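Local coordinates for putative phenazine biosynthesis PhzC/PhzF protein (Clostridium difficile, PDB 4DUN), which belongs to the PhzF family and probably acts as an isomerase, at residues Glu47-Val52 / Tyr58-Phe63; Ile134-Ser139 / Ile158-Asn163. All coordinates share one frame; numbering follows the deposited sequence. Where two conformers were deposited one is given.

Contact 1 (Glu47-Val52 / Tyr58-Phe63); sequences ETAFVV and YELRWF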
ATOM      1  N   GLU A  47      -1.072   2.535   8.303  1.00 16.06           N
ATOM      2  CA  GLU A  47      -1.298   1.805   9.546  1.00 15.69           C
ATOM      3  C   GLU A  47      -2.623   1.077   9.497  1.00 18.76           C
ATOM      4  O   GLU A  47      -3.580   1.567   8.869  1.00 18.91           O
ATOM      5  CB  GLU A  47      -1.315   2.740  10.786  1.00 17.98           C
ATOM      6  CG  GLU A  47       0.042   3.234  11.279  1.00 21.91           C
ATOM      7  CD  GLU A  47       0.606   4.454  10.576  1.00 31.11           C
ATOM      8  OE1 GLU A  47      -0.131   5.114   9.803  1.00 21.54           O
ATOM      9  OE2 GLU A  47       1.814   4.727  10.770  1.00 28.32           O
ATOM     10  N   THR A  48      -2.688  -0.072  10.197  1.00 15.15           N
ATOM     11  CA  THR A  48      -3.923  -0.772  10.554  1.00 15.16           C
ATOM     12  C   THR A  48      -3.995  -0.729  12.072  1.00 17.88           C
ATOM     13  O   THR A  48      -3.063  -1.187  12.756  1.00 17.47           O
ATOM     14  CB  THR A  48      -4.037  -2.211  10.003  1.00 17.28           C
ATOM     15  OG1 THR A  48      -4.051  -2.125   8.581  1.00 18.10           O
ATOM     16  CG2 THR A  48      -5.334  -2.903  10.473  1.00 16.02           C
ATOM     17  N   ALA A  49      -5.100  -0.180  12.589  1.00 15.28           N
ATOM     18  CA  ALA A  49      -5.415  -0.107  14.016  1.00 15.87           C
ATOM     19  C   ALA A  49      -6.242  -1.335  14.399  1.00 18.88           C
ATOM     20  O   ALA A  49      -7.109  -1.762  13.624  1.00 19.08           O
ATOM     21  CB  ALA A  49      -6.188   1.171  14.319  1.00 17.27           C
ATOM     22  N   PHE A  50      -5.925  -1.943  15.535  1.00 14.94           N
ATOM     23  CA  PHE A  50      -6.650  -3.118  16.030  1.00 15.51           C
ATOM     24  C   PHE A  50      -7.250  -2.756  17.352  1.00 19.82           C
ATOM     25  O   PHE A  50      -6.505  -2.411  18.273  1.00 18.51           O
ATOM     26  CB  PHE A  50      -5.719  -4.341  16.181  1.00 17.48           C
ATOM     27  CG  PHE A  50      -5.204  -4.849  14.871  1.00 18.02           C
ATOM     28  CD1 PHE A  50      -4.040  -4.323  14.309  1.00 19.25           C
ATOM     29  CD2 PHE A  50      -5.881  -5.853  14.186  1.00 19.95           C
ATOM     30  CE1 PHE A  50      -3.606  -4.737  13.046  1.00 19.05           C
ATOM     31  CE2 PHE A  50      -5.430  -6.282  12.921  1.00 21.18           C
ATOM     32  CZ  PHE A  50      -4.305  -5.717  12.366  1.00 17.82           C
ATOM     33  N   VAL A  51      -8.582  -2.813  17.452  1.00 18.78           N
ATOM     34  CA  VAL A  51      -9.312  -2.494  18.679  1.00 20.46           C
ATOM     35  C   VAL A  51      -9.856  -3.791  19.261  1.00 25.02           C
ATOM     36  O   VAL A  51     -10.608  -4.503  18.578  1.00 23.95           O
ATOM     37  CB  VAL A  51     -10.465  -1.466  18.439  1.00 25.03           C
ATOM     38  CG1 VAL A  51     -11.291  -1.242  19.710  1.00 26.28           C
ATOM     39  CG2 VAL A  51      -9.940  -0.131  17.885  1.00 24.42           C
ATOM     40  N   VAL A  52      -9.490  -4.094  20.515  1.00 23.24           N
ATOM     41  CA  VAL A  52     -10.027  -5.252  21.221  1.00 25.69           C
ATOM     42  C   VAL A  52     -11.080  -4.729  22.160  1.00 34.00           C
ATOM     43  O   VAL A  52     -10.765  -3.967  23.084  1.00 33.47           O
ATOM     44  CB  VAL A  52      -8.970  -6.126  21.962  1.00 30.81           C
ATOM     45  CG1 VAL A  52      -9.649  -7.275  22.726  1.00 32.33           C
ATOM     46  CG2 VAL A  52      -7.923  -6.669  20.995  1.00 29.80           C
ATOM     47  N   TYR A  58     -11.251  -0.637  25.917  1.00 28.52           N
ATOM     48  CA  TYR A  58     -10.736  -0.875  24.568  1.00 25.48           C
ATOM     49  C   TYR A  58      -9.227  -0.899  24.580  1.00 27.96           C
ATOM     50  O   TYR A  58      -8.613   0.085  24.999  1.00 26.02           O
ATOM     51  CB  TYR A  58     -11.168   0.189  23.527  1.00 24.57           C
ATOM     52  CG  TYR A  58     -12.652   0.341  23.321  1.00 23.59           C
ATOM     53  CD1 TYR A  58     -13.402  -0.673  22.733  1.00 25.42           C
ATOM     54  CD2 TYR A  58     -13.299   1.529  23.645  1.00 23.88           C
ATOM     55  CE1 TYR A  58     -14.780  -0.539  22.550  1.00 27.47           C
ATOM     56  CE2 TYR A  58     -14.665   1.691  23.432  1.00 24.69           C
ATOM     57  CZ  TYR A  58     -15.404   0.652  22.891  1.00 29.35           C
ATOM     58  OH  TYR A  58     -16.759   0.808  22.727  1.00 26.36           O
ATOM     59  N   GLU A  59      -8.627  -2.000  24.109  1.00 23.03           N
ATOM     60  CA  GLU A  59      -7.182  -2.062  23.908  1.00 21.18           C
ATOM     61  C   GLU A  59      -6.940  -1.686  22.485  1.00 22.41           C
ATOM     62  O   GLU A  59      -7.652  -2.181  21.607  1.00 23.02           O
ATOM     63  CB  GLU A  59      -6.618  -3.461  24.183  1.00 22.75           C
ATOM     64  CG  GLU A  59      -6.448  -3.766  25.652  1.00 34.31           C
ATOM     65  CD  GLU A  59      -5.801  -5.119  25.867  1.00 39.22           C
ATOM     66  OE1 GLU A  59      -4.948  -5.523  25.038  1.00 29.23           O
ATOM     67  OE2 GLU A  59      -6.172  -5.786  26.855  1.00 33.58           O
ATOM     68  N   LEU A  60      -5.976  -0.813  22.239  1.00 16.23           N
ATOM     69  CA  LEU A  60      -5.697  -0.328  20.880  1.00 15.63           C
ATOM     70  C   LEU A  60      -4.227  -0.514  20.554  1.00 19.60           C
ATOM     71  O   LEU A  60      -3.370  -0.058  21.312  1.00 19.51           O
ATOM     72  CB  LEU A  60      -6.111   1.161  20.743  1.00 14.92           C
ATOM     73  CG  LEU A  60      -5.695   1.942  19.455  1.00 18.26           C
ATOM     74  CD1 LEU A  60      -6.347   1.341  18.188  1.00 19.73           C
ATOM     75  CD2 LEU A  60      -6.006   3.454  19.582  1.00 18.47           C
ATOM     76  N   ARG A  61      -3.974  -1.221  19.452  1.00 15.54           N
ATOM     77  CA  ARG A  61      -2.652  -1.341  18.851  1.00 14.37           C
ATOM     78  C   ARG A  61      -2.634  -0.869  17.385  1.00 18.85           C
ATOM     79  O   ARG A  61      -3.613  -0.882  16.747  1.00 18.12           O
ATOM     80  CB  ARG A  61      -2.100  -2.769  18.935  1.00 13.61           C
ATOM     81  CG  ARG A  61      -2.010  -3.352  20.330  1.00 16.23           C
ATOM     82  CD  ARG A  61      -1.586  -4.829  20.306  1.00 17.15           C
ATOM     83  NE  ARG A  61      -1.563  -5.492  21.605  1.00 20.59           N
ATOM     84  CZ  ARG A  61      -0.452  -5.735  22.283  1.00 27.91           C
ATOM     85  NH1 ARG A  61       0.700  -5.369  21.807  1.00 22.63           N
ATOM     86  NH2 ARG A  61      -0.480  -6.354  23.433  1.00 21.52           N
ATOM     87  N   TRP A  62      -1.480  -0.457  16.932  1.00 15.96           N
ATOM     88  CA  TRP A  62      -1.293  -0.037  15.568  1.00 16.05           C
ATOM     89  C   TRP A  62      -0.100  -0.739  14.955  1.00 18.24           C
ATOM     90  O   TRP A  62       0.918  -0.869  15.564  1.00 16.52           O
ATOM     91  CB  TRP A  62      -1.068   1.467  15.437  1.00 15.83           C
ATOM     92  CG  TRP A  62      -1.835   2.362  16.339  1.00 16.25           C
ATOM     93  CD1 TRP A  62      -2.992   2.996  16.059  1.00 18.73           C
ATOM     94  CD2 TRP A  62      -1.477   2.758  17.646  1.00 16.23           C
ATOM     95  NE1 TRP A  62      -3.374   3.754  17.081  1.00 17.61           N
ATOM     96  CE2 TRP A  62      -2.479   3.614  18.097  1.00 20.12           C
ATOM     97  CE3 TRP A  62      -0.416   2.463  18.483  1.00 18.16           C
ATOM     98  CZ2 TRP A  62      -2.443   4.189  19.321  1.00 19.75           C
ATOM     99  CZ3 TRP A  62      -0.401   3.014  19.700  1.00 19.76           C
ATOM    100  CH2 TRP A  62      -1.402   3.865  20.117  1.00 19.98           C
ATOM    101  N   PHE A  63      -0.268  -1.122  13.704  1.00 16.04           N
ATOM    102  CA  PHE A  63       0.778  -1.778  12.939  1.00 15.95           C
ATOM    103  C   PHE A  63       0.930  -1.117  11.595  1.00 19.21           C
ATOM    104  O   PHE A  63      -0.068  -0.902  10.899  1.00 17.93           O
ATOM    105  CB  PHE A  63       0.413  -3.253  12.723  1.00 17.26           C
ATOM    106  CG  PHE A  63       0.543  -4.132  13.930  1.00 17.93           C
ATOM    107  CD1 PHE A  63      -0.425  -4.107  14.937  1.00 20.25           C
ATOM    108  CD2 PHE A  63       1.595  -5.034  14.043  1.00 20.29           C
ATOM    109  CE1 PHE A  63      -0.317  -4.951  16.048  1.00 21.35           C
ATOM    110  CE2 PHE A  63       1.690  -5.884  15.153  1.00 22.94           C
ATOM    111  CZ  PHE A  63       0.736  -5.825  16.150  1.00 20.19           C
TER
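Thr48 and Phe63 form the first hydrogen-bonded pair of an antiparallel beta hairpin, strands 47-54 and 57-63, whose axes over these segments approach to 4.6 Å. Six backbone hydrogen bonds join the strands, in reciprocal pairs between Thr48 and Phe63, Phe50 and Arg61, and Val52 and Glu59. Phe50 N reaches Arg61 O at 2.8 Å, the N-H...O angle being 169°, and all six bonds are close to straight. Between these rungs, CA-H groups of the non-hydrogen-bonded residues lean on the same carbonyls, as Ala49 CA does on Arg61 O at 3.4 Å.

The apolar contacts divide by face. On one, Leu60 CD1 sits 3.9 Å from Ala49 CB and equally close to Val51 CG2, while Leu60 CG lies over one face of the Trp62 ring, offset toward the rim, within its own strand. Val51 has CG1 anti to its backbone N (chi1 175°), which sends that methyl to Tyr58 CD1, 3.7 Å away; helix 73-87 packs on this face. On the other, Val52 CB meets Glu59 CB, and helix 33-43 covers Phe63.

The polar ends turn to outside partners: Glu59 makes a salt bridge to Arg30 and Arg61 one to Glu68. Glu47, the predicted active-site residue, bends at chi2 so that its carboxylate leaves the neighbouring strand, towards a bound buffer molecule and the nickel ion.

Diagonally across the Phe63 face, the two phenylalanine rings meet with their planes at 89°, Phe50 CD1 lying 3.7 Å from Phe63 CD1.

Contact 2 (Ile134-Ser139 / Ile158-Asn163); sequences IGCVPS and INYKPN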
ATOM      1  N   ILE A 134      18.988  20.877   4.354  1.00 28.77           N
ATOM      2  CA  ILE A 134      17.553  21.200   4.442  1.00 25.85           C
ATOM      3  C   ILE A 134      16.887  21.511   3.084  1.00 29.93           C
ATOM      4  O   ILE A 134      15.657  21.440   2.996  1.00 29.03           O
ATOM      5  CB  ILE A 134      17.253  22.312   5.478  1.00 27.35           C
ATOM      6  CG1 ILE A 134      18.032  23.619   5.175  1.00 28.00           C
ATOM      7  CG2 ILE A 134      17.492  21.786   6.916  1.00 27.94           C
ATOM      8  CD1 ILE A 134      17.568  24.807   5.995  1.00 28.16           C
ATOM      9  N   GLY A 135      17.678  21.831   2.060  1.00 29.01           N
ATOM     10  CA  GLY A 135      17.185  22.074   0.709  1.00 29.53           C
ATOM     11  C   GLY A 135      16.274  23.270   0.531  1.00 31.74           C
ATOM     12  O   GLY A 135      15.341  23.222  -0.275  1.00 30.49           O
ATOM     13  N   CYS A 136      16.517  24.336   1.317  1.00 28.13           N
ATOM     14  CA  CYS A 136      15.775  25.600   1.273  1.00 26.56           C
ATOM     15  C   CYS A 136      16.518  26.623   2.115  1.00 29.77           C
ATOM     16  O   CYS A 136      17.468  26.264   2.817  1.00 28.51           O
ATOM     17  CB  CYS A 136      14.327  25.418   1.750  1.00 24.74           C
ATOM     18  SG  CYS A 136      14.176  24.934   3.492  1.00 27.19           S
ATOM     19  N   VAL A 137      16.106  27.899   2.025  1.00 26.64           N
ATOM     20  CA  VAL A 137      16.652  28.976   2.846  1.00 26.24           C
ATOM     21  C   VAL A 137      15.476  29.507   3.682  1.00 29.72           C
ATOM     22  O   VAL A 137      14.697  30.351   3.226  1.00 29.94           O
ATOM     23  CB  VAL A 137      17.420  30.092   2.087  1.00 31.35           C
ATOM     24  CG1 VAL A 137      17.985  31.119   3.076  1.00 31.01           C
ATOM     25  CG2 VAL A 137      18.547  29.510   1.235  1.00 33.13           C
ATOM     26  N   PRO A 138      15.321  28.986   4.910  1.00 26.24           N
ATOM     27  CA  PRO A 138      14.190  29.413   5.745  1.00 24.90           C
ATOM     28  C   PRO A 138      14.386  30.781   6.391  1.00 29.66           C
ATOM     29  O   PRO A 138      15.519  31.256   6.497  1.00 28.69           O
ATOM     30  CB  PRO A 138      14.101  28.313   6.814  1.00 25.97           C
ATOM     31  CG  PRO A 138      15.472  27.773   6.920  1.00 30.89           C
ATOM     32  CD  PRO A 138      16.139  27.957   5.576  1.00 28.04           C
ATOM     33  N   SER A 139      13.276  31.422   6.807  0.50 26.99           N
ATOM     34  CA  SER A 139      13.312  32.707   7.515  0.50 28.23           C
ATOM     35  C   SER A 139      13.892  32.486   8.911  0.50 31.56           C
ATOM     36  O   SER A 139      14.708  33.278   9.382  0.50 32.42           O
ATOM     37  CB  SER A 139      11.912  33.309   7.620  0.50 32.43           C
ATOM     38  OG  SER A 139      11.210  33.227   6.393  0.50 42.86           O
ATOM     39  N   ILE A 158       4.225  24.923  -0.570  1.00 20.63           N
ATOM     40  CA  ILE A 158       3.715  24.138  -1.711  1.00 21.56           C
ATOM     41  C   ILE A 158       4.880  23.744  -2.660  1.00 25.70           C
ATOM     42  O   ILE A 158       4.925  22.604  -3.117  1.00 24.39           O
ATOM     43  CB  ILE A 158       2.603  24.932  -2.470  1.00 24.85           C
ATOM     44  CG1 ILE A 158       1.368  25.187  -1.563  1.00 24.37           C
ATOM     45  CG2 ILE A 158       2.183  24.238  -3.794  1.00 26.80           C
ATOM     46  CD1 ILE A 158       0.423  26.289  -2.075  1.00 29.94           C
ATOM     47  N   ASN A 159       5.800  24.688  -2.960  1.00 22.47           N
ATOM     48  CA  ASN A 159       6.908  24.475  -3.910  1.00 22.72           C
ATOM     49  C   ASN A 159       7.964  23.474  -3.468  1.00 26.55           C
ATOM     50  O   ASN A 159       8.653  22.899  -4.319  1.00 27.78           O
ATOM     51  CB  ASN A 159       7.617  25.803  -4.201  1.00 24.31           C
ATOM     52  CG  ASN A 159       6.796  26.758  -5.027  1.00 34.90           C
ATOM     53  OD1 ASN A 159       5.727  26.415  -5.542  1.00 28.17           O
ATOM     54  ND2 ASN A 159       7.280  27.985  -5.173  1.00 28.55           N
ATOM     55  N   TYR A 160       8.126  23.297  -2.158  1.00 21.98           N
ATOM     56  CA  TYR A 160       9.172  22.437  -1.627  1.00 22.16           C
ATOM     57  C   TYR A 160       9.058  21.002  -2.141  1.00 26.34           C
ATOM     58  O   TYR A 160       7.971  20.439  -2.183  1.00 25.89           O
ATOM     59  CB  TYR A 160       9.118  22.467  -0.102  1.00 21.48           C
ATOM     60  CG  TYR A 160      10.295  21.808   0.580  1.00 23.36           C
ATOM     61  CD1 TYR A 160      10.239  20.471   0.974  1.00 25.02           C
ATOM     62  CD2 TYR A 160      11.429  22.542   0.917  1.00 23.99           C
ATOM     63  CE1 TYR A 160      11.320  19.861   1.612  1.00 25.09           C
ATOM     64  CE2 TYR A 160      12.493  21.956   1.598  1.00 25.56           C
ATOM     65  CZ  TYR A 160      12.433  20.613   1.946  1.00 28.10           C
ATOM     66  OH  TYR A 160      13.473  20.037   2.628  1.00 24.89           O
ATOM     67  N   LYS A 161      10.201  20.436  -2.558  1.00 24.55           N
ATOM     68  CA  LYS A 161      10.311  19.074  -3.054  1.00 24.40           C
ATOM     69  C   LYS A 161      11.387  18.407  -2.234  1.00 29.25           C
ATOM     70  O   LYS A 161      12.557  18.821  -2.286  1.00 30.38           O
ATOM     71  CB  LYS A 161      10.605  19.019  -4.574  1.00 28.27           C
ATOM     72  CG  LYS A 161       9.608  19.777  -5.452  1.00 40.72           C
ATOM     73  CD  LYS A 161       8.230  19.113  -5.529  1.00 54.08           C
ATOM     74  CE  LYS A 161       7.225  19.959  -6.282  1.00 68.51           C
ATOM     75  NZ  LYS A 161       6.655  21.041  -5.433  1.00 76.14           N
ATOM     76  N   PRO A 162      10.995  17.439  -1.385  1.00 24.14           N
ATOM     77  CA  PRO A 162      11.984  16.829  -0.489  1.00 24.39           C
ATOM     78  C   PRO A 162      13.010  15.959  -1.203  1.00 30.15           C
ATOM     79  O   PRO A 162      12.703  15.267  -2.181  1.00 30.54           O
ATOM     80  CB  PRO A 162      11.125  15.986   0.468  1.00 25.09           C
ATOM     81  CG  PRO A 162       9.894  15.655  -0.337  1.00 29.43           C
ATOM     82  CD  PRO A 162       9.642  16.874  -1.181  1.00 24.54           C
ATOM     83  N   ASN A 163      14.247  16.022  -0.696  1.00 28.77           N
ATOM     84  CA  ASN A 163      15.370  15.184  -1.099  1.00 30.52           C
ATOM     85  C   ASN A 163      15.610  14.297   0.107  1.00 32.83           C
ATOM     86  O   ASN A 163      16.275  14.730   1.050  1.00 31.53           O
ATOM     87  CB  ASN A 163      16.586  16.043  -1.482  1.00 31.26           C
ATOM     88  CG  ASN A 163      17.774  15.250  -1.982  1.00 45.51           C
ATOM     89  OD1 ASN A 163      18.125  14.178  -1.470  1.00 37.33           O
ATOM     90  ND2 ASN A 163      18.481  15.807  -2.946  1.00 38.60           N
TER
HETATM   91  O   HOH W   1      14.756  20.540  -1.222  1.00 40.88           O
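The loop that follows helix 128-133 meets the turn that leaves helix 154-159 chiefly through Tyr160. Its hydroxyl donates to Ile134 O, and the OH to O distance of 2.6 Å makes this a short hydrogen bond. The donor sits 29° out of the carbonyl plane, while the carbonyl oxygen itself lies at the edge of the ring, near the ring plane. A chi1 near -170° swings the Tyr160 ring beside its own carbonyl carbon and carries the phenol across to the other loop.

Cys136 comes to the same ring from beside it. Its CB approaches the edge in the plane, 3.9 Å from Tyr160 CE2, and SG is as far from that carbon, in an oblique sulfur-aromatic contact with the sulfur 5.2 Å from the ring centroid.

Both segments are helix exits: Gly135, with positive phi (65°), is the first residue to leave helical geometry after helix 128-133, and Tyr160 does the same after helix 154-159. In this member of the diaminopimelate-epimerase clan, the two loops lie across the chain's centre from the hairpin that carries the predicted active-site residue. Strand 147-150 backs the first loop, its Leu149 touching both Ile134 and Cys136, while the tyrosine ring also meets Phe192 and its backbone O accepts from Arg190.

A water completes the junction. It donates to two carbonyls, Gly135 O at 2.9 Å and Lys161 O at 3.0 Å, bridging the backbones beside the phenol. Past it, Asn163 stands at the N-cap of helix 164-167, its OD1 taking a hydrogen bond from Gln166 N.

How the contacts relate
Contacts 1 and 2 follow one another along the chain, the hairpin closing before the loop pair opens, and lie on opposite sides of the chain's centre. Their centres are 35 Å apart, and about 18 Å separates their nearest atoms, so neither touches the other. Only contact 1 holds the predicted active-site residue: a bound buffer molecule, probably from the crystallisation liquor, lies at the Glu47 side chain, and the nickel ion is about 4 Å from the nearest atom of that side chain. Contact 2 is away from that site. If the site lies between two lobes, as in relatives of the diaminopimelate-epimerase fold, contact 1 borders it from one lobe and contact 2 belongs to the other.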